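Local coordinates for protein 2-hydroxyethylphosphonate dioxygenase (Streptomyces viridochromogenes, PDB 4YAR) that converts 2-hydroxyethylphosphonate and dioxygen to hydroxymethylphosphonate and formate as a non-heme iron enzyme of bialaphos biosynthesis, at residues 144-147 against 148-151; 174-177 against 178-182; 202-205 against 206-210. The protein carries 1 engineered substitution. One frame throughout, in Å; residues are numbered along the deposited sequence. Where two conformers were deposited one is given.

Interaction 1 (144-147 against 148-151); sequences NGRW and GEEI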
ATOM      1  N   ASN A 144      19.455  14.506 -10.233  1.00 20.53           N
ATOM      2  CA  ASN A 144      19.737  14.780  -8.834  1.00 18.59           C
ATOM      3  C   ASN A 144      18.488  14.599  -8.021  1.00 20.48           C
ATOM      4  O   ASN A 144      17.450  15.154  -8.375  1.00 17.95           O
ATOM      5  CB  ASN A 144      20.169  16.230  -8.631  1.00 18.99           C
ATOM      6  CG  ASN A 144      21.465  16.613  -9.367  1.00 18.23           C
ATOM      7  OD1 ASN A 144      21.463  17.516 -10.179  1.00 24.89           O
ATOM      8  ND2 ASN A 144      22.540  15.962  -9.073  1.00 15.84           N
ATOM      9  N   GLY A 145      18.615  13.895  -6.893  1.00 18.00           N
ATOM     10  CA  GLY A 145      17.613  13.862  -5.872  1.00 17.95           C
ATOM     11  C   GLY A 145      17.958  14.790  -4.725  1.00 19.69           C
ATOM     12  O   GLY A 145      19.126  14.836  -4.295  1.00 21.00           O
ATOM     13  N   ARG A 146      16.966  15.549  -4.290  1.00 21.65           N
ATOM     14  CA  ARG A 146      17.080  16.483  -3.135  1.00 23.02           C
ATOM     15  C   ARG A 146      16.070  16.159  -2.050  1.00 25.41           C
ATOM     16  O   ARG A 146      14.856  16.039  -2.339  1.00 23.04           O
ATOM     17  CB  ARG A 146      16.905  17.936  -3.581  1.00 22.84           C
ATOM     18  CG  ARG A 146      17.265  18.992  -2.550  1.00 23.54           C
ATOM     19  CD  ARG A 146      16.926  20.392  -3.039  1.00 25.30           C
ATOM     20  NE  ARG A 146      17.175  21.398  -1.997  1.00 24.34           N
ATOM     21  CZ  ARG A 146      16.867  22.678  -2.100  1.00 25.65           C
ATOM     22  NH1 ARG A 146      16.260  23.141  -3.206  1.00 23.36           N
ATOM     23  NH2 ARG A 146      17.166  23.500  -1.086  1.00 24.91           N
ATOM     24  N   TRP A 147      16.562  16.040  -0.800  1.00 24.02           N
ATOM     25  CA  TRP A 147      15.734  15.673   0.381  1.00 27.48           C
ATOM     26  C   TRP A 147      15.883  16.602   1.589  1.00 30.96           C
ATOM     27  O   TRP A 147      15.531  16.201   2.684  1.00 32.29           O
ATOM     28  CB  TRP A 147      16.028  14.225   0.871  1.00 31.03           C
ATOM     29  CG  TRP A 147      15.802  13.333  -0.209  1.00 28.39           C
ATOM     30  CD1 TRP A 147      14.570  12.999  -0.752  1.00 33.43           C
ATOM     31  CD2 TRP A 147      16.785  12.825  -1.114  1.00 28.54           C
ATOM     32  NE1 TRP A 147      14.757  12.251  -1.898  1.00 30.92           N
ATOM     33  CE2 TRP A 147      16.100  12.157  -2.151  1.00 27.51           C
ATOM     34  CE3 TRP A 147      18.179  12.862  -1.147  1.00 25.96           C
ATOM     35  CZ2 TRP A 147      16.774  11.498  -3.188  1.00 26.83           C
ATOM     36  CZ3 TRP A 147      18.823  12.191  -2.140  1.00 27.35           C
ATOM     37  CH2 TRP A 147      18.129  11.519  -3.158  1.00 25.88           C
ATOM     38  N   GLY A 148      16.342  17.831   1.383  1.00 26.83           N
ATOM     39  CA  GLY A 148      16.587  18.794   2.502  1.00 27.39           C
ATOM     40  C   GLY A 148      16.976  20.172   1.958  1.00 30.32           C
ATOM     41  O   GLY A 148      17.292  20.340   0.775  1.00 29.08           O
ATOM     42  N   GLU A 149      16.932  21.160   2.843  1.00 29.47           N
ATOM     43  CA  GLU A 149      17.196  22.520   2.502  1.00 33.09           C
ATOM     44  C   GLU A 149      18.641  22.726   2.188  1.00 31.46           C
ATOM     45  O   GLU A 149      18.990  23.302   1.166  1.00 28.68           O
ATOM     46  CB  GLU A 149      16.770  23.415   3.658  1.00 36.75           C
ATOM     47  CG  GLU A 149      15.258  23.459   3.805  1.00 40.60           C
ATOM     48  CD  GLU A 149      14.574  24.378   2.818  1.00 43.49           C
ATOM     49  OE1 GLU A 149      15.247  25.223   2.190  1.00 44.06           O
ATOM     50  OE2 GLU A 149      13.340  24.285   2.700  1.00 46.02           O
ATOM     51  N   GLU A 150      19.478  22.224   3.071  1.00 28.91           N
ATOM     52  CA  GLU A 150      20.905  22.350   2.971  1.00 38.10           C
ATOM     53  C   GLU A 150      21.413  21.233   2.009  1.00 31.45           C
ATOM     54  O   GLU A 150      20.897  20.136   2.046  1.00 38.85           O
ATOM     55  CB  GLU A 150      21.468  22.234   4.430  1.00 44.70           C
ATOM     56  CG  GLU A 150      22.872  22.769   4.735  1.00 55.05           C
ATOM     57  CD  GLU A 150      23.420  22.264   6.088  1.00 57.74           C
ATOM     58  OE1 GLU A 150      22.711  22.380   7.112  1.00 62.47           O
ATOM     59  OE2 GLU A 150      24.561  21.751   6.139  1.00 58.40           O
ATOM     60  N   ILE A 151      22.377  21.544   1.140  1.00 35.15           N
ATOM     61  CA  ILE A 151      23.031  20.549   0.253  1.00 32.37           C
ATOM     62  C   ILE A 151      24.230  19.855   0.869  1.00 37.37           C
ATOM     63  O   ILE A 151      25.288  20.450   1.031  1.00 43.38           O
ATOM     64  CB  ILE A 151      23.473  21.191  -1.075  1.00 31.22           C
ATOM     65  CG1 ILE A 151      22.261  21.845  -1.754  1.00 29.03           C
ATOM     66  CG2 ILE A 151      24.136  20.171  -1.998  1.00 31.07           C
ATOM     67  CD1 ILE A 151      21.046  20.928  -1.832  1.00 28.67           C
TER
HETATM   68  O   HOH W   1      15.254  25.524  -0.498  1.00 27.00           O

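Interaction 2 (174-177 against 178-182); sequences YVHP and SYCPH. Engineered in segment 174-177: H176 (natural residue Glu). With CD (cadmium ion), chain B.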
ATOM      1  N   TYR A 174      14.904   4.091  -5.052  1.00 16.23           N
ATOM      2  CA  TYR A 174      14.907   4.200  -3.620  1.00 16.70           C
ATOM      3  C   TYR A 174      13.492   4.389  -3.053  1.00 19.51           C
ATOM      4  O   TYR A 174      12.538   4.804  -3.765  1.00 17.80           O
ATOM      5  CB  TYR A 174      15.819   5.349  -3.148  1.00 19.34           C
ATOM      6  CG  TYR A 174      15.200   6.731  -3.289  1.00 21.42           C
ATOM      7  CD1 TYR A 174      14.971   7.331  -4.524  1.00 23.76           C
ATOM      8  CD2 TYR A 174      14.854   7.456  -2.135  1.00 23.82           C
ATOM      9  CE1 TYR A 174      14.392   8.581  -4.617  1.00 26.01           C
ATOM     10  CE2 TYR A 174      14.301   8.704  -2.220  1.00 25.33           C
ATOM     11  CZ  TYR A 174      14.080   9.284  -3.446  1.00 30.76           C
ATOM     12  OH  TYR A 174      13.473  10.530  -3.461  1.00 30.15           O
ATOM     13  N   VAL A 175      13.401   4.215  -1.738  1.00 19.25           N
ATOM     14  CA  VAL A 175      12.168   4.430  -1.031  1.00 23.15           C
ATOM     15  C   VAL A 175      12.299   5.711  -0.266  1.00 29.07           C
ATOM     16  O   VAL A 175      13.193   5.865   0.578  1.00 24.54           O
ATOM     17  CB  VAL A 175      11.835   3.355  -0.039  1.00 23.31           C
ATOM     18  CG1 VAL A 175      10.546   3.774   0.691  1.00 27.12           C
ATOM     19  CG2 VAL A 175      11.658   2.050  -0.774  1.00 23.16           C
ATOM     20  N   HIS A 176      11.299   6.544  -0.527  0.50 29.65           N
ATOM     21  CA  HIS A 176      11.176   7.856   0.023  0.50 33.83           C
ATOM     22  C   HIS A 176      10.417   7.667   1.331  0.50 33.43           C
ATOM     23  O   HIS A 176       9.384   6.951   1.422  0.50 31.34           O
ATOM     24  CB  HIS A 176      10.474   8.782  -0.994  0.50 33.74           C
ATOM     25  CG  HIS A 176      10.385  10.202  -0.561  0.50 35.04           C
ATOM     26  ND1 HIS A 176      11.479  10.927  -0.135  0.50 36.59           N
ATOM     27  CD2 HIS A 176       9.320  11.033  -0.472  0.50 34.82           C
ATOM     28  CE1 HIS A 176      11.086  12.143   0.200  0.50 33.36           C
ATOM     29  NE2 HIS A 176       9.787  12.240  -0.030  0.50 26.58           N
ATOM     30  N   PRO A 177      10.967   8.247   2.393  1.00 38.39           N
ATOM     31  CA  PRO A 177      10.208   8.091   3.601  1.00 35.14           C
ATOM     32  C   PRO A 177       8.979   9.018   3.642  1.00 37.55           C
ATOM     33  O   PRO A 177       8.948  10.025   2.963  1.00 35.29           O
ATOM     34  CB  PRO A 177      11.209   8.477   4.689  1.00 39.04           C
ATOM     35  CG  PRO A 177      12.224   9.364   4.046  1.00 38.45           C
ATOM     36  CD  PRO A 177      12.221   9.029   2.587  1.00 36.46           C
ATOM     37  N   SER A 178       7.987   8.628   4.421  1.00 36.47           N
ATOM     38  CA  SER A 178       6.813   9.444   4.691  1.00 41.43           C
ATOM     39  C   SER A 178       7.206  10.870   5.141  1.00 35.39           C
ATOM     40  O   SER A 178       8.130  11.036   5.889  1.00 32.98           O
ATOM     41  CB  SER A 178       6.002   8.756   5.772  1.00 41.64           C
ATOM     42  OG  SER A 178       5.279   9.690   6.531  1.00 38.91           O
ATOM     43  N   TYR A 179       6.541  11.859   4.560  1.00 31.05           N
ATOM     44  CA  TYR A 179       6.655  13.254   4.897  1.00 30.07           C
ATOM     45  C   TYR A 179       7.910  14.002   4.499  1.00 33.03           C
ATOM     46  O   TYR A 179       7.912  15.204   4.576  1.00 28.57           O
ATOM     47  CB  TYR A 179       6.266  13.526   6.373  1.00 29.75           C
ATOM     48  CG  TYR A 179       4.771  13.516   6.620  1.00 28.49           C
ATOM     49  CD1 TYR A 179       3.885  14.207   5.771  1.00 26.47           C
ATOM     50  CD2 TYR A 179       4.240  12.881   7.748  1.00 27.96           C
ATOM     51  CE1 TYR A 179       2.515  14.224   6.008  1.00 27.49           C
ATOM     52  CE2 TYR A 179       2.881  12.890   8.006  1.00 28.50           C
ATOM     53  CZ  TYR A 179       2.024  13.560   7.144  1.00 30.90           C
ATOM     54  OH  TYR A 179       0.697  13.546   7.389  1.00 31.99           O
ATOM     55  N   CYS A 180       8.916  13.300   3.966  0.50 32.96           N
ATOM     56  CA  CYS A 180      10.162  13.940   3.554  0.50 36.23           C
ATOM     57  C   CYS A 180       9.891  14.813   2.325  0.50 33.41           C
ATOM     58  O   CYS A 180       9.366  14.316   1.329  0.50 29.24           O
ATOM     59  CB  CYS A 180      11.230  12.886   3.212  0.50 39.06           C
ATOM     60  SG  CYS A 180      12.940  13.517   3.196  0.50 42.64           S
ATOM     61  N   PRO A 181      10.209  16.109   2.402  1.00 35.13           N
ATOM     62  CA  PRO A 181      10.072  16.928   1.188  1.00 36.00           C
ATOM     63  C   PRO A 181      11.108  16.493   0.164  1.00 31.81           C
ATOM     64  O   PRO A 181      12.222  16.110   0.553  1.00 33.03           O
ATOM     65  CB  PRO A 181      10.406  18.329   1.667  1.00 37.59           C
ATOM     66  CG  PRO A 181      10.085  18.306   3.122  1.00 39.61           C
ATOM     67  CD  PRO A 181      10.511  16.948   3.569  1.00 36.20           C
ATOM     68  N   HIS A 182      10.766  16.556  -1.116  1.00 27.21           N
ATOM     69  CA  HIS A 182      11.673  16.030  -2.130  1.00 23.99           C
ATOM     70  C   HIS A 182      11.522  16.795  -3.422  1.00 23.71           C
ATOM     71  O   HIS A 182      10.468  17.453  -3.671  1.00 25.36           O
ATOM     72  CB  HIS A 182      11.461  14.517  -2.351  1.00 25.63           C
ATOM     73  CG  HIS A 182      10.035  14.113  -2.416  1.00 26.62           C
ATOM     74  ND1 HIS A 182       9.212  14.150  -1.308  1.00 28.62           N
ATOM     75  CD2 HIS A 182       9.272  13.666  -3.439  1.00 22.01           C
ATOM     76  CE1 HIS A 182       8.008  13.722  -1.651  1.00 25.14           C
ATOM     77  NE2 HIS A 182       8.027  13.441  -2.942  1.00 27.31           N
TER
HETATM   78 CD    CD B 501       6.121  12.547  -4.092  1.00 30.03          CD
HETATM   79  O   HOH W   2       4.691  11.444  -5.338  1.00 31.51           O
HETATM   80  O   HOH W   3       7.429  12.388  -6.199  1.00 24.65           O
HETATM   81  O   HOH W   4       6.357  10.216  -3.877  1.00 39.67           O
HETATM   82  O   HOH W   5       5.037  14.609  -4.547  1.00 27.23           O

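Interaction 3 (202-205 against 206-210); sequences NISP and LMTEA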
ATOM      1  N   ASN A 202      -0.411   2.969   6.011  1.00 18.51           N
ATOM      2  CA  ASN A 202      -1.146   2.132   6.933  1.00 21.26           C
ATOM      3  C   ASN A 202      -1.436   2.793   8.254  1.00 23.69           C
ATOM      4  O   ASN A 202      -2.081   2.168   9.090  1.00 24.97           O
ATOM      5  CB  ASN A 202      -0.378   0.797   7.196  1.00 19.61           C
ATOM      6  CG  ASN A 202      -0.395  -0.118   5.978  1.00 20.54           C
ATOM      7  OD1 ASN A 202      -1.418  -0.245   5.325  1.00 21.17           O
ATOM      8  ND2 ASN A 202       0.717  -0.772   5.687  1.00 19.04           N
ATOM      9  N   ILE A 203      -0.901   3.994   8.467  1.00 22.18           N
ATOM     10  CA  ILE A 203      -1.151   4.760   9.718  1.00 28.60           C
ATOM     11  C   ILE A 203      -2.309   5.747   9.421  1.00 27.54           C
ATOM     12  O   ILE A 203      -2.867   6.435  10.300  1.00 26.54           O
ATOM     13  CB  ILE A 203       0.194   5.407  10.187  1.00 31.18           C
ATOM     14  CG1 ILE A 203       0.122   5.880  11.623  1.00 37.68           C
ATOM     15  CG2 ILE A 203       0.673   6.500   9.253  1.00 29.44           C
ATOM     16  CD1 ILE A 203       0.087   4.692  12.570  1.00 39.34           C
ATOM     17  N   SER A 204      -2.724   5.776   8.164  1.00 29.15           N
ATOM     18  CA  SER A 204      -3.738   6.728   7.779  1.00 31.53           C
ATOM     19  C   SER A 204      -5.085   6.562   8.504  1.00 29.40           C
ATOM     20  O   SER A 204      -5.678   7.586   8.907  1.00 27.50           O
ATOM     21  CB  SER A 204      -3.977   6.732   6.271  1.00 32.65           C
ATOM     22  OG  SER A 204      -4.732   7.880   5.990  1.00 35.30           O
ATOM     23  N   PRO A 205      -5.578   5.300   8.636  1.00 25.38           N
ATOM     24  CA  PRO A 205      -6.830   5.105   9.341  1.00 26.38           C
ATOM     25  C   PRO A 205      -6.753   5.613  10.813  1.00 24.09           C
ATOM     26  O   PRO A 205      -7.694   6.250  11.280  1.00 23.55           O
ATOM     27  CB  PRO A 205      -7.063   3.593   9.228  1.00 25.70           C
ATOM     28  CG  PRO A 205      -6.450   3.258   7.915  1.00 26.56           C
ATOM     29  CD  PRO A 205      -5.188   4.096   7.901  1.00 27.79           C
ATOM     30  N   LEU A 206      -5.667   5.293  11.489  1.00 21.81           N
ATOM     31  CA  LEU A 206      -5.359   5.810  12.865  1.00 23.16           C
ATOM     32  C   LEU A 206      -5.377   7.337  12.878  1.00 25.19           C
ATOM     33  O   LEU A 206      -6.081   7.986  13.714  1.00 24.77           O
ATOM     34  CB  LEU A 206      -4.013   5.314  13.392  1.00 21.77           C
ATOM     35  CG  LEU A 206      -3.495   5.957  14.711  1.00 21.24           C
ATOM     36  CD1 LEU A 206      -4.591   5.796  15.734  1.00 21.76           C
ATOM     37  CD2 LEU A 206      -2.150   5.362  15.177  1.00 24.81           C
ATOM     38  N   MET A 207      -4.627   7.937  11.950  1.00 22.37           N
ATOM     39  CA  MET A 207      -4.550   9.403  11.898  1.00 24.10           C
ATOM     40  C   MET A 207      -5.888  10.053  11.652  1.00 23.53           C
ATOM     41  O   MET A 207      -6.194  11.076  12.259  1.00 25.13           O
ATOM     42  CB  MET A 207      -3.551   9.875  10.830  1.00 25.26           C
ATOM     43  CG  MET A 207      -2.138   9.611  11.291  1.00 27.44           C
ATOM     44  SD  MET A 207      -0.931   9.867   9.987  1.00 29.26           S
ATOM     45  CE  MET A 207      -1.264  11.564   9.668  1.00 30.38           C
ATOM     46  N   THR A 208      -6.684   9.457  10.803  1.00 23.98           N
ATOM     47  CA  THR A 208      -7.979  10.013  10.474  1.00 25.89           C
ATOM     48  C   THR A 208      -8.847  10.086  11.738  1.00 30.42           C
ATOM     49  O   THR A 208      -9.497  11.123  11.975  1.00 27.79           O
ATOM     50  CB  THR A 208      -8.685   9.169   9.419  1.00 25.97           C
ATOM     51  OG1 THR A 208      -7.878   9.200   8.217  1.00 28.22           O
ATOM     52  CG2 THR A 208     -10.103   9.705   9.104  1.00 31.30           C
ATOM     53  N   GLU A 209      -8.804   9.019  12.544  1.00 30.08           N
ATOM     54  CA  GLU A 209      -9.597   8.945  13.786  1.00 34.87           C
ATOM     55  C   GLU A 209      -8.989   9.810  14.854  1.00 31.43           C
ATOM     56  O   GLU A 209      -9.707  10.498  15.560  1.00 32.44           O
ATOM     57  CB  GLU A 209      -9.742   7.516  14.295  1.00 39.85           C
ATOM     58  CG  GLU A 209     -11.044   6.841  13.882  1.00 50.42           C
ATOM     59  CD  GLU A 209     -11.333   5.574  14.690  1.00 56.97           C
ATOM     60  OE1 GLU A 209     -10.918   5.496  15.880  1.00 52.13           O
ATOM     61  OE2 GLU A 209     -11.973   4.649  14.121  1.00 62.01           O
ATOM     62  N   ALA A 210      -7.667   9.808  14.955  1.00 29.06           N
ATOM     63  CA  ALA A 210      -6.973  10.626  15.932  1.00 27.13           C
ATOM     64  C   ALA A 210      -7.178  12.108  15.748  1.00 26.75           C
ATOM     65  O   ALA A 210      -7.244  12.831  16.701  1.00 25.51           O
ATOM     66  CB  ALA A 210      -5.504  10.292  15.943  1.00 28.03           C
TER

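Interaction 1 (144-147 against 148-151)
R146 reaches the backbone of G148 and E149 because its CG stands anti to the backbone N (chi1 -169°) and the chain then runs fully extended to NE, carrying the guanidinium past the strand end and alongside the loop that follows. There the guanidinium bonds two loop carbonyls. R146 NE donates to G148 O at 3.0 Å, the oxygen lying somewhat out of the guanidinium plane, while R146 NH2 donates to E149 O at 2.9 Å, close to that plane, with an N-H...O angle of 150°. Holding two neighbouring carbonyls with one side chain suits arginine with its several divergent N-H groups; R146 NH1 is used as well, on P123 O. E149 folds back at chi2 (-79°), yet its OE1 stays 4.2 Å from R146 NH2 and well out of the guanidinium plane, where no N-H points at it. One water joins these nearby opposite charges, accepting from R146 NH2 at 2.8 Å and donating to E149 OE1 at 2.7 Å. I151 crosses the arginine at about a right angle and sets CD1 3.9 Å from R146 NE. G148, lacking a side chain, takes an almost fully stretched backbone beside W147; its N is buried without a partner. The W147 indole lays one face over G145, which has no side chain to obstruct it: G145 C lies 3.6 Å above the ring plane, toward the rim. W147 NE1 donates toward Y174 OH. The contact borders the active site, since the W147 ring also meets that of engineered H176 and touches H182. The loop leads out of strand 143-146, the middle strand of a three-stranded antiparallel sheet, flanked by strands 156-159 and 183-186, with W156 of the former touching both R146 and I151.

Interaction 2 (174-177 against 178-182)
P177 and C180 frame a type II beta turn that carries the chain from strand 173-176 toward strand 183-186 in a cupin barrel, the fold that houses the metal site of this enzyme. The turn itself is the loose half. Its closing bond, from C180 N to P177 O, is weak at 3.4 Å, helped by P177 CG resting 3.8 Å from C180 CB. S178 and Y179 hold the two central positions, Y179 with the positive phi (73°) that this turn type requires; Y179 is exposed, though its side chain touches L130. The opposite character appears beyond C180, where two imidazoles crowd one carbonyl. H182 CG sits between its backbone N and carbonyl carbon (chi1 43°), the crowded position, and this brings the ring edge, with ND1, up to C180 O. H182 ND1 donates to C180 O at 2.6 Å with an N-H...O angle of 150°, the oxygen lying in the ring plane. That bond fixes the rotation of the imidazole and so presents its other nitrogen to the metal; H182 N, bonded to N126 OD1, steadies the backbone as well. H176 is engineered in place of a natural glutamate and modelled in two conformers. The one described comes implausibly close to H182 ND1, so both its edge-to-face meeting with the H182 ring and its weak bond from NE2 to C180 O are doubtful. Positions 176 and 182 also bind substrate, in a site shared between dimer partners. Histidine suits position 182 because the two nitrogens of one ring can serve backbone and metal at once. In this crystal cadmium replaces the iron of the enzyme; with H129 and four waters completing the shell, H182 NE2 binds it at 2.4 Å.

Interaction 3 (202-205 against 206-210)
The flat peptide group of S204 is approached from both faces by T208: the hydroxyl OG1 comes to the carbonyl oxygen well above the plane, and the backbone N comes from the opposite face. Both bonds lie near the start of the alpha-helix 204-210, in which residues four apart in sequence are joined. T208 OG1 donates to S204 O at 2.8 Å, and T208 N donates to the same S204 O, also at 2.8 Å, so this oxygen is gripped by two bonds from a single residue. The threonine hydroxyl can do so because OG1 lies anti to its own carbonyl carbon (chi1 -62°), turned back toward the preceding residues. Farther back, M207 N points almost straight at I203 O, 2.8 Å away. P205 fits a place near the helix start, where its missing N-H costs no helical bond, and its own carbonyl still accepts: E209 N reaches P205 O at 3.2 Å. A small apolar cluster flanks this backbone. The first torsion of M207 (chi1 -73°) and its extended chi2 (170°) set SD 3.8 Å from I203 CG2; the bend at chi3 turns only the terminal methyl. L130 covers I203, S204 and M207 from a neighbouring loop. The helix follows strand 192-198 of the six-stranded sheet, and N202 just ahead of it touches helix 413-420. I203 and L206, both largely at the surface, lie side by side and point the same way, with I203 CD1 pressed rather tightly against L206 CD2 at 3.5 Å.

Followed from the N terminus, the three contacts come in series, none nested in or crossing another. Interaction 1 rounds the loop out of strand 143-146 on the way to strand 156-159. Interaction 2 closes the turn between strand 173-176, at the border of the six-stranded sheet, and strand 183-186, which pairs with strand 143-146 and so returns the chain beside interaction 1. The two meet directly, R146 O packing 3.7 Å from H182 CB. Interaction 3 starts helix 204-210 after strand 192-198, at the passage from sheets to helices. It touches interaction 2 where Y179 OH meets M207 CE at 3.6 Å, but its nearest atoms stay about 18 Å from interaction 1.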